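Local coordinates for protein HAD superfamily hydrolase (Brucella suis biovar 1, PDB 6NQ4) that probably acts as a phosphatase of the haloacid dehalogenase superfamily, at residues N76-H81 with E125-I130; R118-G123 with G151-E156; L166-R171 with G204-R209; F177-P182 with W194-L199. All blocks are in the same frame, centred on the assembly; numbering follows the deposited sequence. Where two conformers were deposited one is given.

Contact 1: N76-H81 with E125-I130; sequences NSPRPH and ERELAI. With PO4 (phosphate ion), chain G; EDO (1,2-ethanediol), chain E.
Glu127 OE2 accepts from two small molecules. Water 2 donates to it over 2.8 Å, and O1 of a bound ethanediol donates over 2.8 Å. Water 2 also accepts from Arg79 NE, so it links the two side chains where no direct salt bridge forms. Arg79 NH2 bonds Gln87 OE1. The other oxygen, Glu127 OE1, is held by Thr150 OG1 and Cys124 N. Pro78 CG comes up to the carboxylate, 3.7 Å from Glu127 OE2. Water 1 donates to Pro78 O (2.7 Å) and to Glu127 O. Pro78 O also meets the tip of Ile130, CD1, at 3.5 Å. Pro80 CG rests against Ile130 CA at 3.8 Å. Asn76 N gives a nearly straight bond (169°) to phosphate O4, 2.8 Å long; Thr75, Lys215 and Trp44 also bind this ion, probably from the crystallisation liquor. The loop after strand 70-75 (six-stranded sheet) thus meets segment 126-130 (after strand 118-122, five-stranded sheet), joining the HAD core to its probable cap through water and apolar atoms, without direct hydrogen bonds.

Contact 2: R118-G123 with G151-E156; sequences RIFHIG and GLYDDE. With EDO (1,2-ethanediol), chain F.
This is a strand-end contact in the five-stranded parallel sheet. Strand 118-122 and the loop after its neighbour, strand 146-149, meet through one tyrosine and a tight pair of glycines. The Tyr153 hydroxyl donates to His121 O over 2.8 Å, in the carbonyl plane and on a lone pair. The ring reaches back along the strand because CG sits anti to its own carbonyl carbon (chi1 -68°). Phe120 crosses it at about a right angle, and Phe120 CZ lies 3.1 Å from Tyr153 OH. Ile122 CG2 covers one face of the tyrosine ring, 4.0 Å from Tyr153 CE2. Gly123 O comes obliquely to the same ring, 3.1 Å from Tyr153 CD1. The backbones close up where Gly123, with a positive phi, and Gly151 face each other. Gly123 CA makes a CH...O contact of 3.3 Å with Gly151 O, while Gly151 N gives only a weak bond to Ile122 O. Phe120 and Ile122 also touch helix 164-172. Past the strand ends the one backbone bond across is weak, and the hydroxyl adds a short side-chain bond to His121 O.

Contact 3: L166-R171 with G204-R209; sequences LLQRLR and GQLGGR
The Arg171 guanidinium has Leu206 O over one face, 3.1 Å above its plane and offset toward the rim. Gly207 O lies at the edge, in plane, 3.6 Å from Arg171 NH2. Neither approach is a hydrogen bond: Arg171 NE is 3.1 Å from Leu206 O, but the angle is poor. The chain bends at chi2 (-88°), which carries the group across the end of helix 196-205. Its aliphatic part packs as well, with Arg171 CG 3.9 Å from Leu206 CB. A second conformer of Arg171 was deposited, so this placement is one of at least two. The apolar part of the contact is made by Leu206. Leu206 CD1 meets Leu167 CB at 3.8 Å and Gln168 CG at 4.3 Å. Gly207 has a positive phi and ends the helix in a Schellman motif, with Gly207 N bonded to Gly204 O over 2.9 Å. Tyr203, one turn back, also touches Leu167, Leu170 and Arg171. The two helices are therefore joined at the surface by leucine packing. The cation lies by carbonyls at a helix C-terminus, where the attraction is probably electrostatic and diffuse, and no directed bond across the contact fixes this conformer.

Contact 4: F177-P182 with W194-L199; sequences FICANP and WCAGAL. With EDO (1,2-ethanediol), chain F; EDO (1,2-ethanediol), chain C.
The tight part lies where the backbone after strand 177-179 meets the first turn of helix 196-205. Pro182 and Gly197 approach to 4.2 Å between their CA atoms, and Pro182 O sits 3.6 Å from Gly197 CA. The bare CA of Gly197 allows this close approach. Asn181 O comes within 2.8 Å of Gly197 N, but the angle is too poor for a hydrogen bond. The Cys179 SG lies against Ala196, anti to the backbone N (chi1 174°) and 4.0 Å from Ala196 CB. Farther along, Phe177 CZ touches Leu199 CB at 4.2 Å, and the Phe177 ring stacks on Tyr203. The looser side is at the Asn181 amide. Asn181 ND2 donates to a water that also accepts from Ala196 N, 3.0 Å to each. Asn181 ND2 donates as well to ethanediol O2 over 3.0 Å, while OD1 takes the bond from Asp183 N. Asn181 ND2 also touches Cys195 CB, and the Asn181 side chain is about 6 Å from the phosphate. The apolar seam thus packs helix 196-205 on strand 177-179, while the amide, bonded on both its atoms, meets the ethanediol on the side toward the phosphate.

In the fold
Contact 4 is the most buried of the four and contact 3 lies at the surface; contacts 1 and 2 are partly buried. Contacts 3 and 4 share helix 196-205. Contact 3 holds its exposed C-terminal end, and contact 4 its buried start. Contacts 2 and 4 both reach the five-stranded sheet, and Gly151 packs on Ala196. Contact 2 joins contact 3 through Phe120 and Ile122 against Leu166 and Leu170. Contact 1 links the loop after strand 70-75 to the region of the five-stranded sheet, and touches contact 4 through Asn76 and Asn181. Only contact 2 has direct hydrogen bonds across it. A water bridges the segments within contact 4, two do so in contact 1, and contact 3 packs leucine and arginine.

Contact 1: N76-H81 with E125-I130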
loop_
_atom_site.group_PDB
_atom_site.type_symbol
_atom_site.label_atom_id
_atom_site.label_comp_id
_atom_site.label_asym_id
_atom_site.label_seq_id
_atom_site.Cartn_x
_atom_site.Cartn_y
_atom_site.Cartn_z
ATOM N N ASN A 76 -0.697 -0.707 0.348
ATOM C CA ASN A 76 -0.435 0.712 0.586
ATOM C C ASN A 76 -1.655 1.510 1.070
ATOM O O ASN A 76 -1.564 2.739 1.183
ATOM C CB ASN A 76 0.204 1.371 -0.643
ATOM C CG ASN A 76 1.717 1.248 -0.625
ATOM O OD1 ASN A 76 2.297 0.834 0.390
ATOM N ND2 ASN A 76 2.373 1.632 -1.708
ATOM N N SER A 77 -2.778 0.866 1.371
ATOM C CA SER A 77 -3.899 1.589 1.953
ATOM C C SER A 77 -3.425 2.447 3.123
ATOM O O SER A 77 -2.659 1.959 3.972
ATOM C CB SER A 77 -4.942 0.608 2.473
ATOM O OG SER A 77 -5.979 1.325 3.125
ATOM N N PRO A 78 -3.866 3.704 3.214
ATOM C CA PRO A 78 -3.534 4.536 4.376
ATOM C C PRO A 78 -4.357 4.196 5.598
ATOM O O PRO A 78 -4.121 4.792 6.660
ATOM C CB PRO A 78 -3.885 5.945 3.882
ATOM C CG PRO A 78 -5.061 5.706 2.975
ATOM C CD PRO A 78 -4.731 4.419 2.252
ATOM N N ARG A 79 -5.362 3.309 5.471
ATOM C CA ARG A 79 -6.148 2.963 6.647
ATOM C C ARG A 79 -5.426 1.905 7.468
ATOM O O ARG A 79 -4.735 1.048 6.917
ATOM C CB ARG A 79 -7.517 2.444 6.236
ATOM C CG ARG A 79 -8.483 3.595 5.893
ATOM C CD ARG A 79 -9.779 3.056 5.306
ATOM N NE ARG A 79 -9.543 2.590 3.944
ATOM C CZ ARG A 79 -10.012 1.460 3.421
ATOM N NH1 ARG A 79 -10.754 0.620 4.139
ATOM N NH2 ARG A 79 -9.701 1.158 2.159
ATOM N N PRO A 80 -5.567 1.942 8.791
ATOM C CA PRO A 80 -5.066 0.829 9.604
ATOM C C PRO A 80 -5.715 -0.478 9.188
ATOM O O PRO A 80 -6.822 -0.509 8.645
ATOM C CB PRO A 80 -5.475 1.227 11.025
ATOM C CG PRO A 80 -5.543 2.738 10.966
ATOM C CD PRO A 80 -6.140 3.019 9.624
ATOM N N HIS A 81 -5.012 -1.567 9.466
ATOM C CA HIS A 81 -5.459 -2.884 9.020
ATOM C C HIS A 81 -6.903 -3.247 9.366
ATOM O O HIS A 81 -7.545 -3.911 8.532
ATOM C CB HIS A 81 -4.471 -3.988 9.450
ATOM C CG HIS A 81 -4.427 -4.214 10.932
ATOM N ND1 HIS A 81 -3.631 -3.467 11.776
ATOM C CD2 HIS A 81 -5.105 -5.082 11.726
ATOM C CE1 HIS A 81 -3.805 -3.877 13.021
ATOM N NE2 HIS A 81 -4.686 -4.863 13.018
ATOM N N GLU A 125 -12.706 11.938 5.706
ATOM C CA GLU A 125 -13.107 11.737 7.097
ATOM C C GLU A 125 -12.807 10.322 7.579
ATOM O O GLU A 125 -12.348 10.132 8.709
ATOM C CB GLU A 125 -14.589 12.043 7.252
ATOM C CG GLU A 125 -15.035 12.089 8.690
ATOM C CD GLU A 125 -16.495 12.439 8.825
ATOM O OE1 GLU A 125 -17.166 11.828 9.677
ATOM O OE2 GLU A 125 -16.971 13.320 8.074
ATOM N N ARG A 126 -13.053 9.313 6.744
ATOM C CA ARG A 126 -12.816 7.941 7.184
ATOM C C ARG A 126 -11.345 7.728 7.509
ATOM O O ARG A 126 -10.998 6.987 8.442
ATOM C CB ARG A 126 -13.296 6.965 6.109
ATOM C CG ARG A 126 -12.933 5.512 6.359
ATOM C CD ARG A 126 -13.438 5.023 7.715
ATOM N NE ARG A 126 -13.124 3.607 7.865
ATOM C CZ ARG A 126 -12.982 2.973 9.022
ATOM N NH1 ARG A 126 -13.114 3.626 10.181
ATOM N NH2 ARG A 126 -12.685 1.685 9.001
ATOM N N GLU A 127 -10.465 8.376 6.753
ATOM C CA GLU A 127 -9.029 8.219 6.938
ATOM C C GLU A 127 -8.516 8.820 8.243
ATOM O O GLU A 127 -7.352 8.593 8.581
ATOM C CB GLU A 127 -8.292 8.769 5.707
ATOM C CG GLU A 127 -8.307 7.791 4.514
ATOM C CD GLU A 127 -8.023 8.442 3.157
ATOM O OE1 GLU A 127 -7.806 9.675 3.073
ATOM O OE2 GLU A 127 -8.033 7.692 2.159
ATOM N N LEU A 128 -9.348 9.551 8.991
ATOM C CA LEU A 128 -8.965 9.974 10.343
ATOM C C LEU A 128 -8.716 8.798 11.290
ATOM O O LEU A 128 -8.132 8.991 12.368
ATOM C CB LEU A 128 -10.050 10.873 10.951
ATOM C CG LEU A 128 -10.310 12.198 10.230
ATOM C CD1 LEU A 128 -11.518 12.892 10.885
ATOM C CD2 LEU A 128 -9.077 13.069 10.282
ATOM N N ALA A 129 -9.144 7.588 10.925
ATOM C CA ALA A 129 -8.866 6.408 11.739
ATOM C C ALA A 129 -7.372 6.202 12.008
ATOM O O ALA A 129 -7.014 5.593 13.030
ATOM C CB ALA A 129 -9.482 5.178 11.066
ATOM N N ILE A 130 -6.496 6.708 11.134
ATOM C CA ILE A 130 -5.057 6.540 11.312
ATOM C C ILE A 130 -4.548 7.185 12.602
ATOM O O ILE A 130 -3.500 6.779 13.121
ATOM C CB ILE A 130 -4.305 7.082 10.065
ATOM C CG1 ILE A 130 -2.867 6.541 9.998
ATOM C CG2 ILE A 130 -4.355 8.621 10.037
ATOM C CD1 ILE A 130 -2.143 6.879 8.689
HETATM P P PO4 G . -2.100 -1.811 -2.927
HETATM O O1 PO4 G . -1.945 -2.325 -4.358
HETATM O O2 PO4 G . -3.090 -2.669 -2.160
HETATM O O3 PO4 G . -2.725 -0.433 -3.217
HETATM O O4 PO4 G . -0.754 -1.633 -2.269
HETATM C C1 EDO E . -7.966 6.493 -0.946
HETATM O O1 EDO E . -7.230 7.632 -0.491
HETATM C C2 EDO E . -7.417 6.047 -2.292
HETATM O O2 EDO E . -6.102 5.526 -2.106
HETATM O O HOH W 1 -6.254 6.470 7.022
HETATM O O HOH W 2 -8.867 5.030 2.236
#

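Contact 2: R118-G123 with G151-E156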
loop_
_atom_site.group_PDB
_atom_site.type_symbol
_atom_site.label_atom_id
_atom_site.label_comp_id
_atom_site.label_asym_id
_atom_site.label_seq_id
_atom_site.Cartn_x
_atom_site.Cartn_y
_atom_site.Cartn_z
ATOM N N ARG A 118 0.963 18.826 16.433
ATOM C CA ARG A 118 -0.089 19.660 15.855
ATOM C C ARG A 118 -0.091 19.446 14.345
ATOM O O ARG A 118 0.782 19.961 13.639
ATOM C CB ARG A 118 0.147 21.123 16.207
ATOM C CG ARG A 118 0.109 21.368 17.706
ATOM C CD ARG A 118 0.545 22.786 18.067
ATOM N NE ARG A 118 -0.389 23.784 17.557
ATOM C CZ ARG A 118 -1.574 24.048 18.102
ATOM N NH1 ARG A 118 -1.981 23.383 19.174
ATOM N NH2 ARG A 118 -2.358 24.978 17.570
ATOM N N ILE A 119 -1.081 18.699 13.855
ATOM C CA ILE A 119 -1.086 18.121 12.514
ATOM C C ILE A 119 -2.209 18.721 11.683
ATOM O O ILE A 119 -3.339 18.855 12.160
ATOM C CB ILE A 119 -1.286 16.596 12.615
ATOM C CG1 ILE A 119 -0.033 15.956 13.213
ATOM C CG2 ILE A 119 -1.660 15.993 11.232
ATOM C CD1 ILE A 119 -0.239 14.503 13.645
ATOM N N PHE A 120 -1.895 19.055 10.424
ATOM C CA PHE A 120 -2.894 19.382 9.416
ATOM C C PHE A 120 -3.160 18.134 8.576
ATOM O O PHE A 120 -2.244 17.605 7.927
ATOM C CB PHE A 120 -2.388 20.526 8.539
ATOM C CG PHE A 120 -3.299 20.881 7.403
ATOM C CD1 PHE A 120 -4.599 21.328 7.631
ATOM C CD2 PHE A 120 -2.851 20.772 6.096
ATOM C CE1 PHE A 120 -5.424 21.673 6.556
ATOM C CE2 PHE A 120 -3.666 21.125 5.027
ATOM C CZ PHE A 120 -4.948 21.570 5.257
ATOM N N HIS A 121 -4.408 17.673 8.592
ATOM C CA HIS A 121 -4.818 16.461 7.887
ATOM C C HIS A 121 -5.253 16.792 6.462
ATOM O O HIS A 121 -6.091 17.680 6.255
ATOM C CB HIS A 121 -5.991 15.826 8.643
ATOM C CG HIS A 121 -6.616 14.653 7.951
ATOM N ND1 HIS A 121 -6.000 13.422 7.859
ATOM C CD2 HIS A 121 -7.824 14.518 7.348
ATOM C CE1 HIS A 121 -6.803 12.577 7.231
ATOM N NE2 HIS A 121 -7.918 13.215 6.915
ATOM N N ILE A 122 -4.701 16.067 5.492
ATOM C CA ILE A 122 -5.182 16.095 4.115
ATOM C C ILE A 122 -5.685 14.688 3.825
ATOM O O ILE A 122 -4.894 13.739 3.753
ATOM C CB ILE A 122 -4.097 16.508 3.111
ATOM C CG1 ILE A 122 -3.491 17.866 3.476
ATOM C CG2 ILE A 122 -4.706 16.568 1.700
ATOM C CD1 ILE A 122 -2.277 18.236 2.621
ATOM N N GLY A 123 -6.990 14.550 3.659
ATOM C CA GLY A 123 -7.597 13.262 3.396
ATOM C C GLY A 123 -9.053 13.284 3.808
ATOM O O GLY A 123 -9.563 14.273 4.344
ATOM N N GLY A 151 -4.792 11.023 1.704
ATOM C CA GLY A 151 -5.464 10.984 0.416
ATOM C C GLY A 151 -6.002 12.361 0.079
ATOM O O GLY A 151 -5.653 13.346 0.721
ATOM N N LEU A 152 -6.860 12.418 -0.926
ATOM C CA LEU A 152 -7.508 13.684 -1.248
ATOM C C LEU A 152 -8.772 13.840 -0.394
ATOM O O LEU A 152 -9.358 12.858 0.066
ATOM C CB LEU A 152 -7.853 13.760 -2.747
ATOM C CG LEU A 152 -6.709 14.051 -3.730
ATOM C CD1 LEU A 152 -5.604 12.989 -3.713
ATOM C CD2 LEU A 152 -7.295 14.209 -5.133
ATOM N N TYR A 153 -9.192 15.093 -0.177
ATOM C CA TYR A 153 -10.414 15.338 0.597
ATOM C C TYR A 153 -11.635 14.692 -0.045
ATOM O O TYR A 153 -12.482 14.114 0.652
ATOM C CB TYR A 153 -10.661 16.837 0.785
ATOM C CG TYR A 153 -9.649 17.498 1.684
ATOM C CD1 TYR A 153 -9.540 17.126 3.021
ATOM C CD2 TYR A 153 -8.792 18.488 1.203
ATOM C CE1 TYR A 153 -8.608 17.721 3.857
ATOM C CE2 TYR A 153 -7.857 19.079 2.022
ATOM C CZ TYR A 153 -7.762 18.695 3.351
ATOM O OH TYR A 153 -6.824 19.307 4.151
ATOM N N ASP A 154 -11.767 14.798 -1.367
ATOM C CA ASP A 154 -12.870 14.153 -2.087
ATOM C C ASP A 154 -12.283 13.593 -3.379
ATOM O O ASP A 154 -12.249 14.270 -4.417
ATOM C CB ASP A 154 -14.024 15.106 -2.357
ATOM C CG ASP A 154 -15.179 14.418 -3.085
ATOM O OD1 ASP A 154 -15.010 13.258 -3.532
ATOM O OD2 ASP A 154 -16.264 15.018 -3.202
ATOM N N ASP A 155 -11.847 12.344 -3.314
ATOM C CA ASP A 155 -11.086 11.764 -4.409
ATOM C C ASP A 155 -11.945 11.322 -5.582
ATOM O O ASP A 155 -11.402 10.839 -6.580
ATOM C CB ASP A 155 -10.185 10.630 -3.908
ATOM C CG ASP A 155 -10.958 9.429 -3.373
ATOM O OD1 ASP A 155 -12.195 9.315 -3.570
ATOM O OD2 ASP A 155 -10.290 8.576 -2.745
ATOM N N GLU A 156 -13.266 11.461 -5.497
ATOM C CA GLU A 156 -14.087 11.163 -6.662
ATOM C C GLU A 156 -14.223 12.350 -7.600
ATOM O O GLU A 156 -14.611 12.162 -8.755
ATOM C CB GLU A 156 -15.467 10.633 -6.249
ATOM C CG GLU A 156 -15.438 9.257 -5.580
ATOM C CD GLU A 156 -15.281 8.087 -6.561
ATOM O OE1 GLU A 156 -15.207 8.309 -7.793
ATOM O OE2 GLU A 156 -15.241 6.925 -6.094
HETATM C C1 EDO F . -11.152 11.800 -9.687
HETATM O O1 EDO F . -10.468 12.998 -10.077
HETATM C C2 EDO F . -10.122 10.697 -9.476
HETATM O O2 EDO F . -9.447 10.866 -8.205
#

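Contact 3: L166-R171 with G204-R209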
loop_
_atom_site.group_PDB
_atom_site.type_symbol
_atom_site.label_atom_id
_atom_site.label_comp_id
_atom_site.label_asym_id
_atom_site.label_seq_id
_atom_site.Cartn_x
_atom_site.Cartn_y
_atom_site.Cartn_z
ATOM N N LEU A 166 -2.475 25.051 -2.021
ATOM C CA LEU A 166 -2.296 24.568 -0.651
ATOM C C LEU A 166 -0.894 23.998 -0.443
ATOM O O LEU A 166 -0.215 24.331 0.535
ATOM C CB LEU A 166 -3.346 23.505 -0.347
ATOM C CG LEU A 166 -3.187 22.775 0.992
ATOM C CD1 LEU A 166 -3.310 23.725 2.178
ATOM C CD2 LEU A 166 -4.226 21.641 1.084
ATOM N N LEU A 167 -0.434 23.147 -1.369
ATOM C CA LEU A 167 0.899 22.566 -1.229
ATOM C C LEU A 167 1.980 23.644 -1.266
ATOM O O LEU A 167 2.965 23.564 -0.523
ATOM C CB LEU A 167 1.132 21.519 -2.314
ATOM C CG LEU A 167 0.225 20.279 -2.237
ATOM C CD1 LEU A 167 0.521 19.346 -3.412
ATOM C CD2 LEU A 167 0.387 19.539 -0.901
ATOM N N GLN A 168 1.802 24.668 -2.109
ATOM C CA GLN A 168 2.754 25.775 -2.141
ATOM C C GLN A 168 2.821 26.484 -0.797
ATOM O O GLN A 168 3.912 26.841 -0.331
ATOM C CB GLN A 168 2.354 26.767 -3.231
ATOM C CG GLN A 168 2.574 26.258 -4.642
ATOM C CD GLN A 168 2.042 27.200 -5.708
ATOM O OE1 GLN A 168 1.310 28.152 -5.420
ATOM N NE2 GLN A 168 2.398 26.926 -6.952
ATOM N N ARG A 169 1.659 26.713 -0.165
ATOM C CA ARG A 169 1.657 27.397 1.127
ATOM C C ARG A 169 2.367 26.569 2.180
ATOM O O ARG A 169 3.154 27.104 2.973
ATOM C CB ARG A 169 0.234 27.697 1.589
ATOM C CG ARG A 169 -0.451 28.818 0.837
ATOM C CD ARG A 169 -1.694 29.297 1.581
ATOM N NE ARG A 169 -2.692 28.249 1.821
ATOM C CZ ARG A 169 -3.642 27.899 0.959
ATOM N NH1 ARG A 169 -3.735 28.493 -0.229
ATOM N NH2 ARG A 169 -4.507 26.947 1.282
ATOM N N LEU A 170 2.113 25.256 2.193
ATOM C CA LEU A 170 2.710 24.393 3.210
ATOM C C LEU A 170 4.217 24.308 3.011
ATOM O O LEU A 170 4.991 24.344 3.981
ATOM C CB LEU A 170 2.098 22.999 3.108
ATOM C CG LEU A 170 0.589 22.941 3.377
ATOM C CD1 LEU A 170 0.039 21.551 3.005
ATOM C CD2 LEU A 170 0.272 23.232 4.835
ATOM N N ARG A 171 4.636 24.206 1.749
ATOM C CA ARG A 171 6.056 24.127 1.436
ATOM C C ARG A 171 6.777 25.402 1.861
ATOM O O ARG A 171 7.882 25.345 2.413
ATOM C CB ARG A 171 6.224 23.850 -0.059
ATOM C CG ARG A 171 7.623 23.399 -0.472
ATOM C CD ARG A 171 8.530 24.564 -0.798
ATOM N NE ARG A 171 9.924 24.142 -0.777
ATOM C CZ ARG A 171 10.955 24.945 -0.999
ATOM N NH1 ARG A 171 10.749 26.230 -1.270
ATOM N NH2 ARG A 171 12.188 24.461 -0.955
ATOM N N GLY A 204 7.180 16.997 -3.126
ATOM C CA GLY A 204 8.607 16.819 -3.348
ATOM C C GLY A 204 9.128 17.639 -4.512
ATOM O O GLY A 204 10.230 18.184 -4.454
ATOM N N GLN A 205 8.346 17.739 -5.588
ATOM C CA GLN A 205 8.773 18.523 -6.746
ATOM C C GLN A 205 8.881 20.005 -6.406
ATOM O O GLN A 205 9.690 20.725 -7.002
ATOM C CB GLN A 205 7.796 18.286 -7.906
ATOM C CG GLN A 205 8.129 19.018 -9.211
ATOM C CD GLN A 205 9.195 18.323 -10.049
ATOM O OE1 GLN A 205 9.494 17.141 -9.857
ATOM N NE2 GLN A 205 9.773 19.061 -10.991
ATOM N N LEU A 206 8.079 20.478 -5.449
ATOM C CA LEU A 206 8.204 21.845 -4.954
ATOM C C LEU A 206 9.422 22.031 -4.058
ATOM O O LEU A 206 9.725 23.170 -3.683
ATOM C CB LEU A 206 6.940 22.248 -4.172
ATOM C CG LEU A 206 5.619 22.310 -4.941
ATOM C CD1 LEU A 206 4.445 22.488 -3.984
ATOM C CD2 LEU A 206 5.662 23.438 -5.992
ATOM N N GLY A 207 10.135 20.956 -3.715
ATOM C CA GLY A 207 11.238 21.054 -2.772
ATOM C C GLY A 207 10.870 20.750 -1.337
ATOM O O GLY A 207 11.693 20.982 -0.439
ATOM N N GLY A 208 9.660 20.231 -1.087
ATOM C CA GLY A 208 9.256 19.928 0.275
ATOM C C GLY A 208 9.759 18.573 0.753
ATOM O O GLY A 208 10.064 17.673 -0.028
ATOM N N ARG A 209 9.857 18.428 2.073
ATOM C CA ARG A 209 10.309 17.181 2.678
ATOM C C ARG A 209 9.130 16.237 2.859
ATOM O O ARG A 209 8.121 16.609 3.466
ATOM C CB ARG A 209 10.910 17.472 4.050
ATOM C CG ARG A 209 11.364 16.237 4.826
ATOM C CD ARG A 209 12.241 16.614 6.016
ATOM N NE ARG A 209 12.450 15.512 6.959
ATOM C CZ ARG A 209 11.997 15.504 8.212
ATOM N NH1 ARG A 209 11.312 16.539 8.680
ATOM N NH2 ARG A 209 12.235 14.464 9.001
#

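Contact 4: F177-P182 with W194-L199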
loop_
_atom_site.group_PDB
_atom_site.type_symbol
_atom_site.label_atom_id
_atom_site.label_comp_id
_atom_site.label_asym_id
_atom_site.label_seq_id
_atom_site.Cartn_x
_atom_site.Cartn_y
_atom_site.Cartn_z
ATOM N N PHE A 177 5.921 16.604 5.582
ATOM C CA PHE A 177 4.734 16.043 4.932
ATOM C C PHE A 177 4.815 14.524 5.025
ATOM O O PHE A 177 5.587 13.900 4.296
ATOM C CB PHE A 177 4.741 16.502 3.471
ATOM C CG PHE A 177 3.492 16.187 2.661
ATOM C CD1 PHE A 177 3.260 14.914 2.144
ATOM C CD2 PHE A 177 2.616 17.210 2.314
ATOM C CE1 PHE A 177 2.143 14.657 1.336
ATOM C CE2 PHE A 177 1.501 16.961 1.517
ATOM C CZ PHE A 177 1.264 15.685 1.029
ATOM N N ILE A 178 4.031 13.919 5.918
ATOM C CA ILE A 178 3.965 12.461 6.023
ATOM C C ILE A 178 2.949 11.958 5.001
ATOM O O ILE A 178 1.797 12.409 4.985
ATOM C CB ILE A 178 3.572 12.024 7.442
ATOM C CG1 ILE A 178 4.670 12.366 8.432
ATOM C CG2 ILE A 178 3.291 10.545 7.497
ATOM C CD1 ILE A 178 4.241 12.215 9.882
ATOM N N CYS A 179 3.376 11.043 4.131
ATOM C CA CYS A 179 2.503 10.453 3.121
ATOM C C CYS A 179 2.126 9.054 3.588
ATOM O O CYS A 179 2.999 8.182 3.695
ATOM C CB CYS A 179 3.223 10.367 1.775
ATOM S SG CYS A 179 2.268 9.489 0.500
ATOM N N ALA A 180 0.828 8.833 3.836
ATOM C CA ALA A 180 0.366 7.541 4.346
ATOM C C ALA A 180 0.082 6.510 3.255
ATOM O O ALA A 180 -0.222 5.355 3.580
ATOM C CB ALA A 180 -0.886 7.708 5.222
ATOM N N ASN A 181 0.161 6.888 1.975
ATOM C CA ASN A 181 -0.084 5.956 0.875
ATOM C C ASN A 181 0.786 6.379 -0.300
ATOM O O ASN A 181 0.440 7.321 -1.029
ATOM C CB ASN A 181 -1.558 5.948 0.479
ATOM C CG ASN A 181 -1.825 5.100 -0.741
ATOM O OD1 ASN A 181 -0.925 4.411 -1.250
ATOM N ND2 ASN A 181 -3.075 5.134 -1.225
ATOM N N PRO A 182 1.896 5.675 -0.549
ATOM C CA PRO A 182 2.793 6.026 -1.663
ATOM C C PRO A 182 2.195 5.895 -3.057
ATOM O O PRO A 182 2.799 6.438 -3.993
ATOM C CB PRO A 182 3.954 5.023 -1.503
ATOM C CG PRO A 182 3.910 4.589 -0.105
ATOM C CD PRO A 182 2.472 4.625 0.311
ATOM N N TRP A 194 -7.048 9.255 -7.717
ATOM C CA TRP A 194 -5.792 9.810 -7.232
ATOM C C TRP A 194 -5.604 9.492 -5.752
ATOM O O TRP A 194 -6.562 9.535 -4.975
ATOM C CB TRP A 194 -5.796 11.330 -7.402
ATOM C CG TRP A 194 -5.781 11.753 -8.831
ATOM C CD1 TRP A 194 -6.811 12.319 -9.528
ATOM C CD2 TRP A 194 -4.689 11.636 -9.742
ATOM N NE1 TRP A 194 -6.429 12.548 -10.826
ATOM C CE2 TRP A 194 -5.124 12.156 -10.984
ATOM C CE3 TRP A 194 -3.390 11.141 -9.637
ATOM C CZ2 TRP A 194 -4.304 12.185 -12.117
ATOM C CZ3 TRP A 194 -2.574 11.175 -10.762
ATOM C CH2 TRP A 194 -3.032 11.698 -11.984
ATOM N N CYS A 195 -4.362 9.206 -5.364
ATOM C CA CYS A 195 -4.026 8.837 -3.993
ATOM C C CYS A 195 -3.057 9.843 -3.383
ATOM O O CYS A 195 -2.548 10.751 -4.045
ATOM C CB CYS A 195 -3.373 7.459 -3.962
ATOM S SG CYS A 195 -4.410 6.121 -4.525
ATOM N N ALA A 196 -2.756 9.628 -2.099
ATOM C CA ALA A 196 -1.873 10.525 -1.361
ATOM C C ALA A 196 -0.519 10.671 -2.037
ATOM O O ALA A 196 0.092 11.742 -1.971
ATOM C CB ALA A 196 -1.673 9.999 0.056
ATOM N N GLY A 197 -0.018 9.598 -2.661
ATOM C CA GLY A 197 1.290 9.645 -3.285
ATOM C C GLY A 197 1.382 10.677 -4.390
ATOM O O GLY A 197 2.462 11.219 -4.654
ATOM N N ALA A 198 0.268 10.939 -5.080
ATOM C CA ALA A 198 0.275 11.990 -6.093
ATOM C C ALA A 198 0.553 13.347 -5.461
ATOM O O ALA A 198 1.301 14.161 -6.019
ATOM C CB ALA A 198 -1.074 12.003 -6.796
ATOM N N LEU A 199 -0.038 13.609 -4.293
ATOM C CA LEU A 199 0.210 14.870 -3.599
ATOM C C LEU A 199 1.614 14.912 -3.010
ATOM O O LEU A 199 2.280 15.949 -3.062
ATOM C CB LEU A 199 -0.846 15.092 -2.517
ATOM C CG LEU A 199 -2.298 15.131 -2.986
ATOM C CD1 LEU A 199 -3.241 15.508 -1.832
ATOM C CD2 LEU A 199 -2.496 16.085 -4.152
HETATM C C1 EDO F . -11.152 11.800 -9.687
HETATM O O1 EDO F . -10.468 12.998 -10.077
HETATM C C2 EDO F . -10.122 10.697 -9.476
HETATM O O2 EDO F . -9.447 10.866 -8.205
HETATM C C1 EDO C . -5.749 1.779 -1.554
HETATM O O1 EDO C . -6.278 3.034 -1.094
HETATM C C2 EDO C . -4.257 1.931 -1.838
HETATM O O2 EDO C . -4.009 2.873 -2.908
HETATM O O HOH W 3 -4.420 7.718 -0.577
#